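Local coordinates for apical membrane antigen AMA1 (Toxoplasma gondii ME49, PDB 4YIV), which plays an important role in host cell invasion as a microneme protein belonging to the moving junction formed between parasite and target cell membranes, at residues Pro75-Thr86 and Ser93-Asn104; Ile66-Pro74 and Tyr183-Pro191. All coordinates share one frame; numbering follows the deposited sequence.

Interaction 1. Residues Pro75-Thr86 and Ser93-Asn104; sequences PYRNNFLEDVPT and SGNPLPGGFNLN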
# COMPACT_ATOMS: atom_id res chain seq x y z
N PRO A 75 29.40 -3.90 10.34
CA PRO A 75 28.25 -4.23 11.18
C PRO A 75 26.90 -4.05 10.47
O PRO A 75 25.88 -3.97 11.14
CB PRO A 75 28.38 -3.23 12.32
CG PRO A 75 28.95 -2.02 11.68
CD PRO A 75 29.87 -2.53 10.58
N TYR A 76 26.89 -4.02 9.15
CA TYR A 76 25.71 -3.60 8.40
C TYR A 76 24.80 -4.79 8.09
O TYR A 76 25.26 -5.83 7.62
CB TYR A 76 26.12 -2.89 7.10
CG TYR A 76 26.84 -1.60 7.35
CD1 TYR A 76 26.14 -0.43 7.64
CD2 TYR A 76 28.22 -1.53 7.30
CE1 TYR A 76 26.81 0.79 7.90
CE2 TYR A 76 28.90 -0.35 7.57
CZ TYR A 76 28.21 0.81 7.85
OH TYR A 76 28.93 1.97 8.09
N ARG A 77 23.50 -4.61 8.34
CA ARG A 77 22.52 -5.68 8.14
C ARG A 77 21.59 -5.48 6.94
O ARG A 77 20.91 -6.41 6.54
CB ARG A 77 21.69 -5.84 9.41
CG ARG A 77 22.51 -6.33 10.61
CD ARG A 77 22.58 -7.84 10.64
NE ARG A 77 23.10 -8.31 11.93
CZ ARG A 77 22.46 -8.19 13.09
NH1 ARG A 77 21.26 -7.60 13.15
NH2 ARG A 77 23.02 -8.65 14.20
N ASN A 78 21.60 -4.29 6.34
CA ASN A 78 20.69 -3.93 5.25
C ASN A 78 19.24 -4.35 5.52
O ASN A 78 18.57 -4.96 4.68
CB ASN A 78 21.20 -4.53 3.94
CG ASN A 78 22.27 -3.66 3.31
OD1 ASN A 78 22.01 -2.52 2.94
ND2 ASN A 78 23.50 -4.16 3.26
N ASN A 79 18.79 -4.03 6.72
CA ASN A 79 17.43 -4.31 7.15
C ASN A 79 16.79 -3.13 7.88
O ASN A 79 17.21 -2.73 8.97
CB ASN A 79 17.47 -5.55 8.04
CG ASN A 79 16.10 -5.96 8.59
OD1 ASN A 79 15.06 -5.40 8.25
ND2 ASN A 79 16.12 -6.96 9.45
N PHE A 80 15.74 -2.58 7.29
CA PHE A 80 15.19 -1.32 7.78
C PHE A 80 14.44 -1.51 9.07
O PHE A 80 14.13 -0.54 9.74
CB PHE A 80 14.30 -0.68 6.71
CG PHE A 80 12.89 -1.26 6.59
CD1 PHE A 80 12.66 -2.58 6.22
CD2 PHE A 80 11.81 -0.41 6.73
CE1 PHE A 80 11.36 -3.05 6.07
CE2 PHE A 80 10.52 -0.86 6.58
CZ PHE A 80 10.29 -2.19 6.25
N LEU A 81 14.15 -2.76 9.42
CA LEU A 81 13.49 -3.04 10.68
C LEU A 81 14.47 -3.11 11.88
O LEU A 81 14.05 -3.16 13.03
CB LEU A 81 12.67 -4.31 10.56
CG LEU A 81 11.48 -4.23 9.58
CD1 LEU A 81 10.67 -5.54 9.61
CD2 LEU A 81 10.57 -2.98 9.84
N GLU A 82 15.77 -3.08 11.61
CA GLU A 82 16.74 -2.94 12.70
C GLU A 82 16.58 -1.58 13.37
O GLU A 82 16.17 -0.60 12.73
CB GLU A 82 18.19 -3.10 12.16
CG GLU A 82 18.49 -4.45 11.56
CD GLU A 82 19.03 -5.46 12.55
OE1 GLU A 82 18.71 -6.66 12.40
OE2 GLU A 82 19.80 -5.08 13.46
N ASP A 83 16.91 -1.51 14.67
CA ASP A 83 16.97 -0.25 15.40
C ASP A 83 17.79 0.85 14.71
O ASP A 83 18.84 0.56 14.11
CB ASP A 83 17.62 -0.49 16.78
CG ASP A 83 16.63 -0.99 17.83
OD1 ASP A 83 15.43 -1.12 17.55
OD2 ASP A 83 17.08 -1.25 18.97
N VAL A 84 17.33 2.10 14.81
CA VAL A 84 18.21 3.23 14.54
C VAL A 84 19.46 3.10 15.43
O VAL A 84 19.38 2.64 16.57
CB VAL A 84 17.54 4.61 14.78
CG1 VAL A 84 16.35 4.76 13.80
CG2 VAL A 84 17.07 4.75 16.21
N PRO A 85 20.61 3.50 14.90
CA PRO A 85 21.87 3.29 15.61
C PRO A 85 22.05 4.25 16.74
O PRO A 85 21.56 5.38 16.70
CB PRO A 85 22.93 3.54 14.53
CG PRO A 85 22.31 4.55 13.63
CD PRO A 85 20.83 4.12 13.58
N THR A 86 22.76 3.81 17.76
CA THR A 86 23.16 4.70 18.85
C THR A 86 24.39 5.47 18.40
O THR A 86 25.03 5.06 17.44
CB THR A 86 23.52 3.92 20.11
OG1 THR A 86 24.69 3.14 19.83
CG2 THR A 86 22.35 2.99 20.53
N SER A 93 31.05 2.02 13.52
CA SER A 93 30.94 1.63 12.12
C SER A 93 31.64 2.61 11.18
O SER A 93 32.08 2.23 10.10
CB SER A 93 29.46 1.49 11.72
OG SER A 93 28.82 2.76 11.75
N GLY A 94 31.69 3.87 11.57
CA GLY A 94 32.01 4.94 10.62
C GLY A 94 30.85 5.11 9.63
O GLY A 94 29.77 4.55 9.86
N ASN A 95 31.05 5.89 8.56
CA ASN A 95 29.97 6.15 7.60
C ASN A 95 29.73 4.96 6.67
O ASN A 95 30.67 4.27 6.32
CB ASN A 95 30.29 7.38 6.74
CG ASN A 95 30.11 8.66 7.47
OD1 ASN A 95 29.26 8.78 8.35
ND2 ASN A 95 30.91 9.65 7.12
N PRO A 96 28.47 4.72 6.23
CA PRO A 96 27.24 5.42 6.59
C PRO A 96 26.68 4.92 7.93
O PRO A 96 27.21 3.97 8.53
CB PRO A 96 26.30 5.06 5.43
CG PRO A 96 26.66 3.66 5.11
CD PRO A 96 28.19 3.61 5.30
N LEU A 97 25.63 5.58 8.40
CA LEU A 97 24.90 5.12 9.57
C LEU A 97 24.61 3.65 9.44
O LEU A 97 24.18 3.19 8.37
CB LEU A 97 23.60 5.91 9.73
CG LEU A 97 23.78 7.39 10.07
CD1 LEU A 97 22.53 8.15 9.68
CD2 LEU A 97 24.07 7.56 11.56
N PRO A 98 24.88 2.87 10.50
CA PRO A 98 24.47 1.48 10.46
C PRO A 98 23.00 1.35 10.94
O PRO A 98 22.29 2.35 11.08
CB PRO A 98 25.46 0.81 11.43
CG PRO A 98 25.70 1.88 12.47
CD PRO A 98 25.57 3.22 11.76
N GLY A 99 22.56 0.12 11.17
CA GLY A 99 21.24 -0.11 11.76
C GLY A 99 20.11 0.09 10.74
O GLY A 99 20.31 -0.04 9.52
N GLY A 100 18.91 0.39 11.25
CA GLY A 100 17.76 0.57 10.38
C GLY A 100 16.91 1.74 10.81
O GLY A 100 17.43 2.79 11.26
N PHE A 101 15.60 1.57 10.68
CA PHE A 101 14.65 2.67 10.81
C PHE A 101 13.84 2.58 12.10
O PHE A 101 13.15 3.54 12.44
CB PHE A 101 13.68 2.70 9.65
CG PHE A 101 14.24 3.20 8.34
CD1 PHE A 101 15.59 3.45 8.14
CD2 PHE A 101 13.37 3.42 7.29
CE1 PHE A 101 16.04 3.92 6.91
CE2 PHE A 101 13.81 3.87 6.08
CZ PHE A 101 15.16 4.13 5.89
N ASN A 102 13.89 1.43 12.75
CA ASN A 102 13.10 1.16 13.94
C ASN A 102 13.39 2.06 15.13
O ASN A 102 14.54 2.32 15.46
CB ASN A 102 13.27 -0.31 14.35
CG ASN A 102 12.29 -0.73 15.42
OD1 ASN A 102 11.09 -0.82 15.18
ND2 ASN A 102 12.80 -1.00 16.61
N LEU A 103 12.33 2.51 15.79
CA LEU A 103 12.47 3.37 16.94
C LEU A 103 13.12 2.55 18.04
O LEU A 103 12.64 1.48 18.39
CB LEU A 103 11.09 3.88 17.35
CG LEU A 103 10.98 4.76 18.59
CD1 LEU A 103 9.87 5.77 18.38
CD2 LEU A 103 10.66 3.88 19.79
N ASN A 104 14.22 3.06 18.58
CA ASN A 104 14.97 2.36 19.62
C ASN A 104 14.76 2.86 21.05
O ASN A 104 15.42 2.39 21.96
CB ASN A 104 16.45 2.35 19.29
CG ASN A 104 17.10 3.71 19.44
OD1 ASN A 104 16.44 4.68 19.81
ND2 ASN A 104 18.39 3.78 19.17
O HOH W 1 23.24 -2.68 11.00
O HOH W 2 20.31 -2.57 8.86
O HOH W 3 19.83 6.60 18.93

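Interaction 2. Residues Ile66-Pro74 and Tyr183-Pro191; sequences IELQQPDRP and YCSVKGEPP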
# COMPACT_ATOMS: atom_id res chain seq x y z
N ILE A 66 11.35 -1.02 2.81
CA ILE A 66 12.38 -0.08 2.37
C ILE A 66 13.70 -0.87 2.23
O ILE A 66 14.19 -1.42 3.19
CB ILE A 66 12.56 1.07 3.36
CG1 ILE A 66 11.19 1.73 3.69
CG2 ILE A 66 13.52 2.11 2.77
CD1 ILE A 66 10.47 2.28 2.42
N GLU A 67 14.23 -0.91 1.02
CA GLU A 67 15.46 -1.62 0.74
C GLU A 67 16.65 -0.69 0.95
O GLU A 67 16.67 0.40 0.36
CB GLU A 67 15.42 -2.11 -0.71
CG GLU A 67 16.69 -2.79 -1.23
CD GLU A 67 16.56 -3.13 -2.73
OE1 GLU A 67 16.29 -4.29 -3.08
OE2 GLU A 67 16.70 -2.21 -3.55
N LEU A 68 17.65 -1.12 1.72
CA LEU A 68 18.78 -0.25 2.06
C LEU A 68 19.99 -0.55 1.18
O LEU A 68 20.08 -1.61 0.58
CB LEU A 68 19.16 -0.40 3.53
CG LEU A 68 18.04 -0.36 4.56
CD1 LEU A 68 18.66 -0.25 5.94
CD2 LEU A 68 17.09 0.77 4.31
N GLN A 69 20.93 0.39 1.12
CA GLN A 69 22.16 0.18 0.32
C GLN A 69 23.42 0.41 1.17
O GLN A 69 24.30 1.20 0.81
CB GLN A 69 22.15 1.10 -0.91
CG GLN A 69 21.05 0.79 -1.98
CD GLN A 69 21.23 -0.55 -2.68
OE1 GLN A 69 22.35 -1.07 -2.82
NE2 GLN A 69 20.12 -1.13 -3.11
N GLN A 70 23.44 -0.21 2.35
CA GLN A 70 24.60 -0.16 3.23
C GLN A 70 25.68 -1.07 2.65
O GLN A 70 25.37 -1.95 1.85
CB GLN A 70 24.24 -0.63 4.64
CG GLN A 70 23.30 0.36 5.42
CD GLN A 70 22.70 -0.26 6.65
OE1 GLN A 70 22.48 -1.47 6.69
NE2 GLN A 70 22.45 0.54 7.67
N PRO A 71 26.93 -0.89 3.08
CA PRO A 71 28.01 -1.82 2.73
C PRO A 71 27.62 -3.25 3.08
O PRO A 71 27.00 -3.46 4.13
CB PRO A 71 29.19 -1.36 3.60
CG PRO A 71 28.93 0.08 3.85
CD PRO A 71 27.41 0.20 3.95
N ASP A 72 28.01 -4.21 2.25
CA ASP A 72 27.68 -5.62 2.50
C ASP A 72 28.72 -6.29 3.37
O ASP A 72 29.49 -7.12 2.90
CB ASP A 72 27.56 -6.39 1.19
CG ASP A 72 26.37 -5.96 0.36
OD1 ASP A 72 25.32 -5.62 0.95
OD2 ASP A 72 26.50 -5.95 -0.89
N ARG A 73 28.71 -5.93 4.64
CA ARG A 73 29.69 -6.43 5.58
C ARG A 73 29.31 -5.96 6.98
O ARG A 73 28.60 -4.96 7.13
CB ARG A 73 31.07 -5.93 5.21
CG ARG A 73 31.11 -4.42 5.16
CD ARG A 73 32.51 -3.91 5.08
NE ARG A 73 32.57 -2.45 5.04
CZ ARG A 73 32.50 -1.65 6.11
NH1 ARG A 73 32.32 -2.16 7.34
NH2 ARG A 73 32.58 -0.34 5.94
N PRO A 74 29.81 -6.65 8.03
CA PRO A 74 29.58 -6.16 9.40
C PRO A 74 30.07 -4.74 9.53
O PRO A 74 31.07 -4.40 8.89
CB PRO A 74 30.40 -7.12 10.25
CG PRO A 74 30.47 -8.39 9.44
CD PRO A 74 30.50 -7.96 8.01
N TYR A 183 23.80 13.07 -2.05
CA TYR A 183 22.91 12.95 -0.88
C TYR A 183 23.13 11.70 -0.06
O TYR A 183 22.86 11.69 1.13
CB TYR A 183 21.44 12.99 -1.31
CG TYR A 183 21.11 14.23 -2.07
CD1 TYR A 183 21.17 15.48 -1.46
CD2 TYR A 183 20.78 14.16 -3.41
CE1 TYR A 183 20.88 16.63 -2.17
CE2 TYR A 183 20.49 15.31 -4.13
CZ TYR A 183 20.54 16.55 -3.51
OH TYR A 183 20.26 17.70 -4.23
N CYS A 184 23.58 10.62 -0.70
CA CYS A 184 23.69 9.38 -0.00
C CYS A 184 24.59 8.41 -0.72
O CYS A 184 24.89 8.59 -1.90
CB CYS A 184 22.29 8.76 0.19
SG CYS A 184 21.42 8.38 -1.35
N SER A 185 25.02 7.38 0.00
CA SER A 185 25.98 6.41 -0.51
C SER A 185 25.39 5.06 -0.84
O SER A 185 24.45 4.58 -0.19
CB SER A 185 27.13 6.20 0.49
OG SER A 185 26.66 5.76 1.75
N VAL A 186 25.97 4.44 -1.86
CA VAL A 186 25.65 3.05 -2.20
C VAL A 186 26.81 2.15 -1.93
O VAL A 186 27.88 2.35 -2.51
CB VAL A 186 25.26 2.93 -3.69
CG1 VAL A 186 25.07 1.45 -4.07
CG2 VAL A 186 24.02 3.72 -3.94
N LYS A 187 26.57 1.15 -1.08
CA LYS A 187 27.59 0.24 -0.52
C LYS A 187 28.86 0.98 -0.08
O LYS A 187 29.98 0.55 -0.37
CB LYS A 187 27.93 -0.86 -1.53
CG LYS A 187 26.69 -1.49 -2.09
CD LYS A 187 26.72 -3.00 -2.09
CE LYS A 187 25.30 -3.58 -2.32
NZ LYS A 187 24.38 -3.42 -1.10
N GLY A 188 28.66 2.10 0.59
CA GLY A 188 29.75 2.83 1.21
C GLY A 188 30.42 3.91 0.37
O GLY A 188 31.30 4.59 0.87
N GLU A 189 30.00 4.06 -0.88
CA GLU A 189 30.54 5.08 -1.78
C GLU A 189 29.49 6.13 -2.18
O GLU A 189 28.44 5.76 -2.71
CB GLU A 189 31.07 4.41 -3.04
CG GLU A 189 32.00 3.23 -2.77
CD GLU A 189 33.40 3.47 -3.33
OE1 GLU A 189 33.91 4.61 -3.18
OE2 GLU A 189 33.96 2.53 -3.92
N PRO A 190 29.76 7.43 -1.96
CA PRO A 190 30.91 8.11 -1.34
C PRO A 190 31.02 7.88 0.19
O PRO A 190 29.99 7.81 0.86
CB PRO A 190 30.65 9.59 -1.62
CG PRO A 190 29.66 9.61 -2.77
CD PRO A 190 28.82 8.41 -2.55
N PRO A 191 32.26 7.75 0.72
CA PRO A 191 32.47 7.41 2.14
C PRO A 191 32.27 8.60 3.05
O PRO A 191 32.14 8.45 4.26
CB PRO A 191 33.93 6.95 2.18
CG PRO A 191 34.58 7.72 1.01
CD PRO A 191 33.52 7.73 -0.04
O HOH W 4 26.30 2.93 1.77

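Interaction 1. Residues Pro75-Thr86 and Ser93-Asn104
F80 to P85 lie against G99 to N104 in a backbone-to-backbone contact between the two irregular segments on either side of helix 87-93. F101 N gives its hydrogen to F80 O at 2.7 Å. N102 N donates to E82 O at 3.1 Å and V84 N to N102 O at 2.9 Å, the two bonds of a single beta bridge between D83 and N102; G100 N adds a bond to D83 O at 2.9 Å. At G99 and G100 the backbones come so close that CA atoms lie against carbonyl oxygens, G100 CA against E82 O and G99 CA against D83 O. The bridged pair is also joined through its side chains. With CG of N102 anti to its backbone N (chi1 -169°), ND2 meets D83 OD1 at 2.8 Å, the amide and carboxylate being only 3° from coplanar. R112 forms a salt bridge with the same oxygen, while S114 and H169 bind the other end of the N102 amide. At the far end Y76 lays its ring edge along the carbonyls of P96 and L97, and its OH donates to P96 O at 2.7 Å, in the carbonyl plane and on a lone pair. P85 CB packs on P98 CG at 3.8 Å, and one water links P75 O to G99 N. The F80 and F101 side chains cross at about a right angle, CD2 of each 4.2 Å apart. Both rings rest on I66 of strand 65-68, with F80 also touching V160 of strand 159-162; L97 and P98 pack against Y90 of helix 87-93.

Interaction 2. Residues Ile66-Pro74 and Tyr183-Pro191
K187 reaches across from the turn 186-189 to lie along Q69, Q70 and D72, in the loop that follows strand 65-68. Its CB sets out away from that loop, and bends at chi2 (-133°) and chi4 (-73°) bring the chain back. CG passes Q70 O at 4.2 Å. CD then packs against D72 OD2 at 3.2 Å, and CE follows beside the same oxygen, so the aliphatic part of the lysine runs along the carboxylate before the charge arrives. NZ finally makes a salt bridge with D72 OD1 at 3.2 Å, approaching on the syn side but 32° out of the carboxylate plane. It also donates a weak hydrogen bond to Q70 O at 3.4 Å, and Q69 OE1 lies 3.5 Å from NZ, so oxygens of Q69, Q70 and D72 lie near the ammonium group. All of this lies toward the protein surface, where D72 and K187 are both exposed.

The root of the lysine is held too: K187 N donates to Q69 O at 3.0 Å. A water donates to Q69 O and S185 OG and accepts from G188 N, while P71 CG packs on the G188 backbone, 3.8 Å from its N. V186 and E189 exchange backbone hydrogen bonds in both directions, closing a type I' beta turn with K187 and G188 at its corners. The C184-C197 disulfide ties the chain entering this turn to the residue just before strand 198-201, the antiparallel partner of strand 65-68.

Interaction 1 is nested within the chain loop that interaction 2 closes, and the centres of the two contacts lie about 11 Å apart. Q70 connects them directly: its backbone N is 2.8 Å from N78 OD1, a probable hydrogen bond, and its NE2 is 2.9 Å from G99 O, another. The same amide also reaches L97 O, while Y76 packs on P71. A weak bond from N95 ND2 to P191 O adds a further link between 93-104 and 183-191. Glycerol, probably from the crystallisation liquor, binds D83 and V84 of interaction 1, and a cadmium ion lies about 9 Å from the N95 side chain.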